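Local coordinates for protein L-ribulose 3-epimerase (Methylomonas sp. DH-1, PDB 7CJ7) that catalyses the manganese-dependent epimerization of ketoses at C3, with highest activity toward L-ribulose, and works as a homodimeric TIM-barrel enzyme, at residues H211-R217 with F245-S249; T186-N190 with N224-F230; R217-G221 with D273-A278. All blocks are in the same frame, centred on the assembly; numbering follows the deposited sequence.

Interaction 1: residues H211-R217 with F245-S249; sequences HIGESHR and FESFS. With MN (manganese (II) ion), chain D; SOL (L-sorbose), chain C.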
loop_
_atom_site.group_PDB
_atom_site.type_symbol
_atom_site.label_atom_id
_atom_site.label_comp_id
_atom_site.label_asym_id
_atom_site.label_seq_id
_atom_site.Cartn_x
_atom_site.Cartn_y
_atom_site.Cartn_z
ATOM N N HIS A 211 5.469 -3.343 15.504
ATOM C CA HIS A 211 4.479 -4.276 14.918
ATOM C C HIS A 211 5.176 -5.215 13.942
ATOM O O HIS A 211 5.943 -4.742 13.063
ATOM C CB HIS A 211 3.340 -3.538 14.230
ATOM C CG HIS A 211 2.343 -2.992 15.191
ATOM N ND1 HIS A 211 1.248 -2.270 14.771
ATOM C CD2 HIS A 211 2.270 -3.059 16.540
ATOM C CE1 HIS A 211 0.507 -1.955 15.813
ATOM N NE2 HIS A 211 1.127 -2.401 16.918
ATOM N N ILE A 212 4.851 -6.499 14.086
ATOM C CA ILE A 212 5.281 -7.586 13.174
ATOM C C ILE A 212 4.065 -7.941 12.326
ATOM O O ILE A 212 3.091 -8.496 12.877
ATOM C CB ILE A 212 5.825 -8.792 13.955
ATOM C CG1 ILE A 212 6.975 -8.401 14.884
ATOM C CG2 ILE A 212 6.208 -9.917 13.005
ATOM C CD1 ILE A 212 8.128 -7.717 14.184
ATOM N N GLY A 213 4.113 -7.566 11.055
ATOM C CA GLY A 213 3.095 -7.900 10.044
ATOM C C GLY A 213 3.745 -8.423 8.778
ATOM O O GLY A 213 4.762 -7.847 8.333
ATOM N N GLU A 214 3.191 -9.482 8.200
ATOM C CA GLU A 214 3.663 -10.004 6.896
ATOM C C GLU A 214 3.271 -8.994 5.807
ATOM O O GLU A 214 2.445 -8.096 6.066
ATOM C CB GLU A 214 3.098 -11.408 6.666
ATOM C CG GLU A 214 3.700 -12.147 5.480
ATOM C CD GLU A 214 5.220 -12.142 5.361
ATOM O OE1 GLU A 214 5.855 -13.145 5.765
ATOM O OE2 GLU A 214 5.768 -11.149 4.823
ATOM N N SER A 215 3.866 -9.113 4.627
ATOM C CA SER A 215 3.662 -8.178 3.492
ATOM C C SER A 215 2.178 -8.061 3.144
ATOM O O SER A 215 1.754 -6.961 2.750
ATOM C CB SER A 215 4.488 -8.602 2.305
ATOM O OG SER A 215 4.257 -9.970 1.973
ATOM N N HIS A 216 1.416 -9.153 3.246
ATOM C CA HIS A 216 -0.034 -9.183 2.916
ATOM C C HIS A 216 -0.895 -9.185 4.189
ATOM O O HIS A 216 -2.131 -9.303 4.054
ATOM C CB HIS A 216 -0.339 -10.389 2.024
ATOM C CG HIS A 216 0.256 -11.664 2.507
ATOM N ND1 HIS A 216 0.228 -12.030 3.836
ATOM C CD2 HIS A 216 0.870 -12.668 1.843
ATOM C CE1 HIS A 216 0.803 -13.208 3.974
ATOM N NE2 HIS A 216 1.202 -13.624 2.764
ATOM N N ARG A 217 -0.262 -9.091 5.361
ATOM C CA ARG A 217 -0.895 -8.993 6.710
ATOM C C ARG A 217 -1.501 -10.341 7.129
ATOM O O ARG A 217 -2.339 -10.345 8.059
ATOM C CB ARG A 217 -1.955 -7.887 6.764
ATOM C CG ARG A 217 -1.561 -6.587 6.073
ATOM C CD ARG A 217 -2.278 -5.346 6.612
ATOM N NE ARG A 217 -1.620 -4.788 7.792
ATOM C CZ ARG A 217 -1.793 -3.557 8.250
ATOM N NH1 ARG A 217 -2.637 -2.727 7.663
ATOM N NH2 ARG A 217 -1.115 -3.152 9.304
ATOM N N PHE A 245 2.265 -8.844 17.294
ATOM C CA PHE A 245 1.829 -9.505 16.045
ATOM C C PHE A 245 0.521 -8.847 15.609
ATOM O O PHE A 245 -0.444 -8.768 16.402
ATOM C CB PHE A 245 1.671 -11.011 16.235
ATOM C CG PHE A 245 0.973 -11.675 15.076
ATOM C CD1 PHE A 245 1.453 -11.536 13.782
ATOM C CD2 PHE A 245 -0.174 -12.418 15.274
ATOM C CE1 PHE A 245 0.796 -12.129 12.711
ATOM C CE2 PHE A 245 -0.822 -13.018 14.206
ATOM C CZ PHE A 245 -0.333 -12.883 12.932
ATOM N N GLU A 246 0.498 -8.400 14.359
ATOM C CA GLU A 246 -0.661 -7.720 13.755
ATOM C C GLU A 246 -1.027 -8.441 12.457
ATOM O O GLU A 246 -0.128 -8.713 11.634
ATOM C CB GLU A 246 -0.340 -6.249 13.520
ATOM C CG GLU A 246 -1.521 -5.464 13.005
ATOM C CD GLU A 246 -1.329 -3.967 13.145
ATOM O OE1 GLU A 246 -2.147 -3.313 13.830
ATOM O OE2 GLU A 246 -0.357 -3.467 12.577
ATOM N N SER A 247 -2.309 -8.733 12.280
ATOM C CA SER A 247 -2.798 -9.505 11.115
ATOM C C SER A 247 -4.275 -9.208 10.892
ATOM O O SER A 247 -5.028 -9.126 11.873
ATOM C CB SER A 247 -2.558 -10.982 11.325
ATOM O OG SER A 247 -2.924 -11.722 10.181
ATOM N N PHE A 248 -4.680 -9.086 9.637
ATOM C CA PHE A 248 -6.087 -8.800 9.286
ATOM C C PHE A 248 -6.549 -9.787 8.220
ATOM O O PHE A 248 -5.822 -10.027 7.229
ATOM C CB PHE A 248 -6.245 -7.350 8.840
ATOM C CG PHE A 248 -5.805 -6.339 9.864
ATOM C CD1 PHE A 248 -6.647 -5.954 10.892
ATOM C CD2 PHE A 248 -4.540 -5.778 9.800
ATOM C CE1 PHE A 248 -6.225 -5.036 11.841
ATOM C CE2 PHE A 248 -4.125 -4.864 10.749
ATOM C CZ PHE A 248 -4.968 -4.492 11.765
ATOM N N SER A 249 -7.743 -10.332 8.441
ATOM C CA SER A 249 -8.447 -11.225 7.491
ATOM C C SER A 249 -9.911 -10.796 7.432
ATOM O O SER A 249 -10.414 -10.310 8.459
ATOM C CB SER A 249 -8.314 -12.666 7.911
ATOM O OG SER A 249 -9.048 -13.500 7.030
HETATM MN MN MN D . 0.629 -1.599 12.780
HETATM C C1 SOL C . -2.567 0.229 10.476
HETATM O O1 SOL C . -2.208 -0.173 9.175
HETATM C C2 SOL C . -1.687 -0.391 11.513
HETATM O O2 SOL C . -0.583 -0.815 11.215
HETATM C C3 SOL C . -2.223 -0.527 12.931
HETATM O O3 SOL C . -1.171 -0.703 13.852
HETATM C C4 SOL C . -3.077 0.674 13.321
HETATM O O4 SOL C . -2.278 1.858 13.279
HETATM C C5 SOL C . -3.697 0.559 14.715
HETATM O O5 SOL C . -4.319 1.796 15.058
HETATM C C6 SOL C . -4.720 -0.550 14.834
HETATM O O6 SOL C . -5.222 -0.630 16.171
HETATM O O HOH W 1 0.734 -10.397 9.398
HETATM O O HOH W 2 -0.247 -6.724 9.445
HETATM O O HOH W 3 1.130 -4.826 10.614
#
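H211 and E246 meet at the manganese ion: H211 ND1 binds it at 2.2 Å and E246 OE2 at 2.1 Å. The imidazole and carboxylate planes are turned 77° apart. E152 and D185 complete the protein side of the site, L-sorbose adds O2 and O3, and E41 OE1 is hydrogen-bonded to H211 NE2. E246 CG lies anti to the backbone N (chi1 -175°), and the chain beyond runs extended into the pocket, where OE1 comes 2.8 Å from sorbose O3; by similarity E246 is a proton donor/acceptor of the reaction. At I212 the backbones pair as parallel strands: I212 O accepts from E246 N at 3.0 Å, close to straight. This joins the seventh and eighth strands of a TIM barrel at their C-terminal ends, where the active site of this fold lies. Beyond G213 the chains part, and a water bridges E214 N to E246 O. A type I turn from E214 to R217 then brings the backbone back, and R217 O is gripped twice, by S247 OG at 2.6 Å and by F248 N at 3.1 Å. The R217 side chain, bent at chi3 (85°), lays its guanidinium with one face over F248 CE2. Its NH1 and NH2 both donate to sorbose O1, NH2 also to O2, while one water ties NE to E246 O and a second probably links NH2 to OE2.

Interaction 2: residues T186-N190 with N224-F230; sequences TYHMN and NVDFASF. With SOL (L-sorbose), chain C.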
loop_
_atom_site.group_PDB
_atom_site.type_symbol
_atom_site.label_atom_id
_atom_site.label_comp_id
_atom_site.label_asym_id
_atom_site.label_seq_id
_atom_site.Cartn_x
_atom_site.Cartn_y
_atom_site.Cartn_z
ATOM N N THR A 186 6.521 -3.756 10.302
ATOM C CA THR A 186 7.236 -4.414 9.177
ATOM C C THR A 186 6.367 -4.383 7.910
ATOM O O THR A 186 6.938 -4.339 6.815
ATOM C CB THR A 186 7.677 -5.833 9.541
ATOM O OG1 THR A 186 6.537 -6.605 9.929
ATOM C CG2 THR A 186 8.713 -5.835 10.645
ATOM N N TYR A 187 5.042 -4.435 8.035
ATOM C CA TYR A 187 4.126 -4.383 6.866
ATOM C C TYR A 187 4.324 -3.055 6.126
ATOM O O TYR A 187 4.453 -3.042 4.890
ATOM C CB TYR A 187 2.670 -4.561 7.296
ATOM C CG TYR A 187 1.671 -4.131 6.253
ATOM C CD1 TYR A 187 1.409 -4.909 5.143
ATOM C CD2 TYR A 187 0.982 -2.937 6.378
ATOM C CE1 TYR A 187 0.500 -4.509 4.175
ATOM C CE2 TYR A 187 0.064 -2.530 5.422
ATOM C CZ TYR A 187 -0.197 -3.332 4.331
ATOM O OH TYR A 187 -1.095 -2.936 3.380
ATOM N N HIS A 188 4.329 -1.947 6.865
ATOM C CA HIS A 188 4.493 -0.586 6.294
ATOM C C HIS A 188 5.921 -0.398 5.778
ATOM O O HIS A 188 6.089 0.217 4.711
ATOM C CB HIS A 188 4.067 0.462 7.322
ATOM C CG HIS A 188 2.623 0.354 7.676
ATOM N ND1 HIS A 188 1.623 0.597 6.756
ATOM C CD2 HIS A 188 2.012 0.030 8.837
ATOM C CE1 HIS A 188 0.453 0.437 7.348
ATOM N NE2 HIS A 188 0.668 0.093 8.623
ATOM N N MET A 189 6.913 -0.915 6.501
ATOM C CA MET A 189 8.345 -0.775 6.144
ATOM C C MET A 189 8.591 -1.476 4.805
ATOM O O MET A 189 9.395 -0.973 3.999
ATOM C CB MET A 189 9.242 -1.405 7.211
ATOM C CG MET A 189 9.142 -0.739 8.558
ATOM S SD MET A 189 10.149 -1.597 9.784
ATOM C CE MET A 189 11.790 -1.298 9.126
ATOM N N ASN A 190 7.904 -2.599 4.590
ATOM C CA ASN A 190 8.064 -3.445 3.381
ATOM C C ASN A 190 7.751 -2.602 2.138
ATOM O O ASN A 190 8.356 -2.843 1.078
ATOM C CB ASN A 190 7.176 -4.689 3.454
ATOM C CG ASN A 190 7.351 -5.570 2.239
ATOM O OD1 ASN A 190 8.462 -6.021 1.957
ATOM N ND2 ASN A 190 6.283 -5.755 1.482
ATOM N N ASN A 224 6.558 -11.528 1.728
ATOM C CA ASN A 224 7.802 -10.991 1.137
ATOM C C ASN A 224 8.654 -10.247 2.174
ATOM O O ASN A 224 9.751 -9.768 1.794
ATOM C CB ASN A 224 7.461 -10.087 -0.041
ATOM C CG ASN A 224 6.689 -10.821 -1.111
ATOM O OD1 ASN A 224 7.029 -11.957 -1.447
ATOM N ND2 ASN A 224 5.654 -10.187 -1.641
ATOM N N VAL A 225 8.202 -10.105 3.419
ATOM C CA VAL A 225 8.956 -9.252 4.385
ATOM C C VAL A 225 10.292 -9.927 4.708
ATOM O O VAL A 225 10.306 -11.134 5.033
ATOM C CB VAL A 225 8.174 -8.931 5.665
ATOM C CG1 VAL A 225 9.094 -8.423 6.763
ATOM C CG2 VAL A 225 7.071 -7.931 5.387
ATOM N N ASP A 226 11.375 -9.150 4.661
ATOM C CA ASP A 226 12.721 -9.630 5.057
ATOM C C ASP A 226 12.823 -9.573 6.583
ATOM O O ASP A 226 13.425 -8.627 7.118
ATOM C CB ASP A 226 13.826 -8.809 4.396
ATOM C CG ASP A 226 15.203 -9.435 4.516
ATOM O OD1 ASP A 226 15.382 -10.298 5.404
ATOM O OD2 ASP A 226 16.091 -9.040 3.728
ATOM N N PHE A 227 12.256 -10.555 7.273
ATOM C CA PHE A 227 12.304 -10.599 8.755
ATOM C C PHE A 227 13.739 -10.814 9.235
ATOM O O PHE A 227 14.071 -10.289 10.311
ATOM C CB PHE A 227 11.346 -11.655 9.300
ATOM C CG PHE A 227 9.906 -11.231 9.225
ATOM C CD1 PHE A 227 9.451 -10.153 9.965
ATOM C CD2 PHE A 227 9.013 -11.899 8.403
ATOM C CE1 PHE A 227 8.127 -9.762 9.891
ATOM C CE2 PHE A 227 7.689 -11.509 8.340
ATOM C CZ PHE A 227 7.253 -10.432 9.076
ATOM N N ALA A 228 14.574 -11.518 8.472
ATOM C CA ALA A 228 15.977 -11.788 8.867
ATOM C C ALA A 228 16.699 -10.452 9.070
ATOM O O ALA A 228 17.387 -10.290 10.103
ATOM C CB ALA A 228 16.671 -12.658 7.842
ATOM N N SER A 229 16.535 -9.530 8.120
ATOM C CA SER A 229 17.152 -8.183 8.130
ATOM C C SER A 229 16.573 -7.366 9.286
ATOM O O SER A 229 17.339 -6.718 10.023
ATOM C CB SER A 229 16.959 -7.496 6.807
ATOM O OG SER A 229 17.579 -6.231 6.825
ATOM N N PHE A 230 15.259 -7.411 9.462
ATOM C CA PHE A 230 14.572 -6.603 10.491
ATOM C C PHE A 230 15.018 -7.045 11.891
ATOM O O PHE A 230 15.377 -6.179 12.700
ATOM C CB PHE A 230 13.058 -6.711 10.352
ATOM C CG PHE A 230 12.344 -5.850 11.354
ATOM C CD1 PHE A 230 12.451 -4.472 11.289
ATOM C CD2 PHE A 230 11.629 -6.415 12.396
ATOM C CE1 PHE A 230 11.800 -3.669 12.210
ATOM C CE2 PHE A 230 10.978 -5.611 13.319
ATOM C CZ PHE A 230 11.078 -4.241 13.233
HETATM C C1 SOL C . -2.567 0.229 10.476
HETATM O O1 SOL C . -2.208 -0.173 9.175
HETATM C C2 SOL C . -1.687 -0.391 11.513
HETATM O O2 SOL C . -0.583 -0.815 11.215
HETATM C C3 SOL C . -2.223 -0.527 12.931
HETATM O O3 SOL C . -1.171 -0.703 13.852
HETATM C C4 SOL C . -3.077 0.674 13.321
HETATM O O4 SOL C . -2.278 1.858 13.279
HETATM C C5 SOL C . -3.697 0.559 14.715
HETATM O O5 SOL C . -4.319 1.796 15.058
HETATM C C6 SOL C . -4.720 -0.550 14.834
HETATM O O6 SOL C . -5.222 -0.630 16.171
HETATM O O HOH W 4 10.786 -6.447 3.507
HETATM O O HOH W 5 9.960 -7.498 0.418
#
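N190 and V225 mark the nearest backbone approach, their CA atoms 6.0 Å apart, where the start of helix 186-192 faces the loop and first turn of helix 227-236. The helices follow the sixth and seventh strands of the TIM barrel. T186 and N190, one turn apart, both turn their side chains toward N224-F230. D226 N-caps the second helix: its OD1 takes S229 N from above the carboxylate plane. No direct hydrogen bond crosses; the packing is largely apolar, with a water bridge at N190. T186 CG2 sits over one face of the F230 ring, 3.5 Å from its centroid in a CH-pi contact, while T186 OG1 lies near F227 CE1 and is hydrogen-bonded to G213 O. M189 SD meets the F230 ring obliquely, 3.6 Å from CE1, a Met-aromatic contact, and the bend at chi3 (65°) turns M189 CE back against the ring. V225 CG2 packs on N190 CB at 3.8 Å, and V225 CG1 covers a face of F227. H188 faces the pocket instead, donating NE2 to sorbose O1 and O2. N190 ND2 reaches N190 O of the second subunit, and N190 OD1 takes a water at 2.8 Å that also accepts from D226 N.

Interaction 3: residues R217-G221 with D273-A278; sequences RGYLG and DLAGKA. With SOL (L-sorbose), chain C.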
loop_
_atom_site.group_PDB
_atom_site.type_symbol
_atom_site.label_atom_id
_atom_site.label_comp_id
_atom_site.label_asym_id
_atom_site.label_seq_id
_atom_site.Cartn_x
_atom_site.Cartn_y
_atom_site.Cartn_z
ATOM N N ARG A 217 -0.262 -9.091 5.361
ATOM C CA ARG A 217 -0.895 -8.993 6.710
ATOM C C ARG A 217 -1.501 -10.341 7.129
ATOM O O ARG A 217 -2.339 -10.345 8.059
ATOM C CB ARG A 217 -1.955 -7.887 6.764
ATOM C CG ARG A 217 -1.561 -6.587 6.073
ATOM C CD ARG A 217 -2.278 -5.346 6.612
ATOM N NE ARG A 217 -1.620 -4.788 7.792
ATOM C CZ ARG A 217 -1.793 -3.557 8.250
ATOM N NH1 ARG A 217 -2.637 -2.727 7.663
ATOM N NH2 ARG A 217 -1.115 -3.152 9.304
ATOM N N GLY A 218 -1.058 -11.445 6.521
ATOM C CA GLY A 218 -1.490 -12.813 6.877
ATOM C C GLY A 218 -0.467 -13.554 7.728
ATOM O O GLY A 218 0.219 -12.914 8.544
ATOM N N TYR A 219 -0.377 -14.877 7.556
ATOM C CA TYR A 219 0.581 -15.747 8.283
ATOM C C TYR A 219 2.012 -15.216 8.106
ATOM O O TYR A 219 2.443 -14.928 6.974
ATOM C CB TYR A 219 0.479 -17.192 7.788
ATOM C CG TYR A 219 -0.593 -18.008 8.459
ATOM C CD1 TYR A 219 -1.878 -18.058 7.941
ATOM C CD2 TYR A 219 -0.310 -18.776 9.580
ATOM C CE1 TYR A 219 -2.868 -18.818 8.546
ATOM C CE2 TYR A 219 -1.286 -19.545 10.187
ATOM C CZ TYR A 219 -2.572 -19.562 9.675
ATOM O OH TYR A 219 -3.541 -20.306 10.298
ATOM N N LEU A 220 2.772 -15.124 9.194
ATOM C CA LEU A 220 4.198 -14.733 9.104
ATOM C C LEU A 220 4.947 -15.826 8.331
ATOM O O LEU A 220 4.734 -17.029 8.604
ATOM C CB LEU A 220 4.788 -14.515 10.503
ATOM C CG LEU A 220 4.097 -13.468 11.385
ATOM C CD1 LEU A 220 4.877 -13.236 12.676
ATOM C CD2 LEU A 220 3.890 -12.156 10.644
ATOM N N GLY A 221 5.806 -15.415 7.397
ATOM C CA GLY A 221 6.701 -16.312 6.646
ATOM C C GLY A 221 6.116 -16.733 5.310
ATOM O O GLY A 221 6.791 -17.492 4.609
ATOM N N ASP A 273 -4.473 -20.767 15.588
ATOM C CA ASP A 273 -3.366 -21.317 14.764
ATOM C C ASP A 273 -2.475 -20.153 14.319
ATOM O O ASP A 273 -1.235 -20.228 14.453
ATOM C CB ASP A 273 -3.908 -22.090 13.564
ATOM C CG ASP A 273 -2.799 -22.723 12.753
ATOM O OD1 ASP A 273 -2.186 -23.666 13.268
ATOM O OD2 ASP A 273 -2.540 -22.247 11.634
ATOM N N LEU A 274 -3.099 -19.107 13.794
ATOM C CA LEU A 274 -2.382 -17.915 13.283
ATOM C C LEU A 274 -1.538 -17.315 14.411
ATOM O O LEU A 274 -0.339 -17.116 14.192
ATOM C CB LEU A 274 -3.390 -16.900 12.753
ATOM C CG LEU A 274 -2.765 -15.585 12.293
ATOM C CD1 LEU A 274 -2.104 -15.747 10.933
ATOM C CD2 LEU A 274 -3.804 -14.479 12.267
ATOM N N ALA A 275 -2.144 -17.049 15.574
ATOM C CA ALA A 275 -1.491 -16.351 16.709
ATOM C C ALA A 275 -0.394 -17.228 17.325
ATOM O O ALA A 275 0.667 -16.692 17.678
ATOM C CB ALA A 275 -2.518 -15.966 17.739
ATOM N N GLY A 276 -0.634 -18.531 17.460
ATOM C CA GLY A 276 0.364 -19.461 18.021
ATOM C C GLY A 276 1.583 -19.546 17.121
ATOM O O GLY A 276 2.722 -19.472 17.637
ATOM N N LYS A 277 1.357 -19.682 15.812
ATOM C CA LYS A 277 2.453 -19.815 14.826
ATOM C C LYS A 277 3.226 -18.495 14.766
ATOM O O LYS A 277 4.451 -18.554 14.613
ATOM C CB LYS A 277 1.912 -20.223 13.457
ATOM C CG LYS A 277 1.579 -21.704 13.347
ATOM C CD LYS A 277 1.135 -22.117 11.976
ATOM C CE LYS A 277 0.917 -23.609 11.841
ATOM N NZ LYS A 277 -0.187 -23.877 10.895
ATOM N N ALA A 278 2.538 -17.353 14.884
ATOM C CA ALA A 278 3.175 -16.014 14.835
ATOM C C ALA A 278 4.128 -15.872 16.020
ATOM O O ALA A 278 5.260 -15.411 15.820
ATOM C CB ALA A 278 2.149 -14.916 14.839
HETATM C C1 SOL C . -2.567 0.229 10.476
HETATM O O1 SOL C . -2.208 -0.173 9.175
HETATM C C2 SOL C . -1.687 -0.391 11.513
HETATM O O2 SOL C . -0.583 -0.815 11.215
HETATM C C3 SOL C . -2.223 -0.527 12.931
HETATM O O3 SOL C . -1.171 -0.703 13.852
HETATM C C4 SOL C . -3.077 0.674 13.321
HETATM O O4 SOL C . -2.278 1.858 13.279
HETATM C C5 SOL C . -3.697 0.559 14.715
HETATM O O5 SOL C . -4.319 1.796 15.058
HETATM C C6 SOL C . -4.720 -0.550 14.834
HETATM O O6 SOL C . -5.222 -0.630 16.171
HETATM O O HOH W 6 1.695 -16.456 11.712
#
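Y219 and D273 make the one direct hydrogen bond across this contact, with Y219 OH donating to D273 OD2 at 2.6 Å. The carboxylate stands at the ring's edge, its plane 55° from that of the phenol, and OD2 receives the hydroxyl on its anti lone pair. Its syn lone pair is taken by K277 NZ at 3.0 Å, a salt bridge within one turn of the helix. A single oxygen thus serves two donors, an arrangement that would restrict the carboxylate's rotation and probably keeps it ionised. A water adds a longer polar link, accepting from L220 N and donating to L274 O at 3.3 Å.

The apolar contacts centre on the Y219 ring. L274 CD1 lies over its middle, 3.6 Å from the centroid and 8° off the normal, a nearly axial CH-pi contact. L274 CG is anti to the backbone N, and chi2 (77°) then swings CD1 over the ring. K277 CD approaches the same ring obliquely, 4.0 Å from Y219 CE2. One turn farther along the helix, A278 CB meets L220 CD1 at 3.9 Å, with F281, I282 and F245 also around the L220 side chain.

Here the loop that follows the seventh strand of the TIM barrel, and that supplies R217 to the sugar pocket, is packed against the C-terminal helix 271-285 on the outside of the barrel.

Along the chain, T186-N190 comes first, just after strand 180-185, and waits for N224-F230 to close interaction 2. Before that happens H211-R217 and R217-G221 have passed, opening interactions 1 and 3, which close later at F245-S249 and D273-A278. All three pairs therefore cross, and interactions 1 and 3 share R217. S215 OG to N224 N joins interactions 1 and 2, and E214 OE1 to G221 N joins 1 and 3; Y187 packs on R217 between 2 and 3. Together they tie helix 186-192, the loops after strands 207-212 and 242-245, and helices 227-236 and 271-285 to one another.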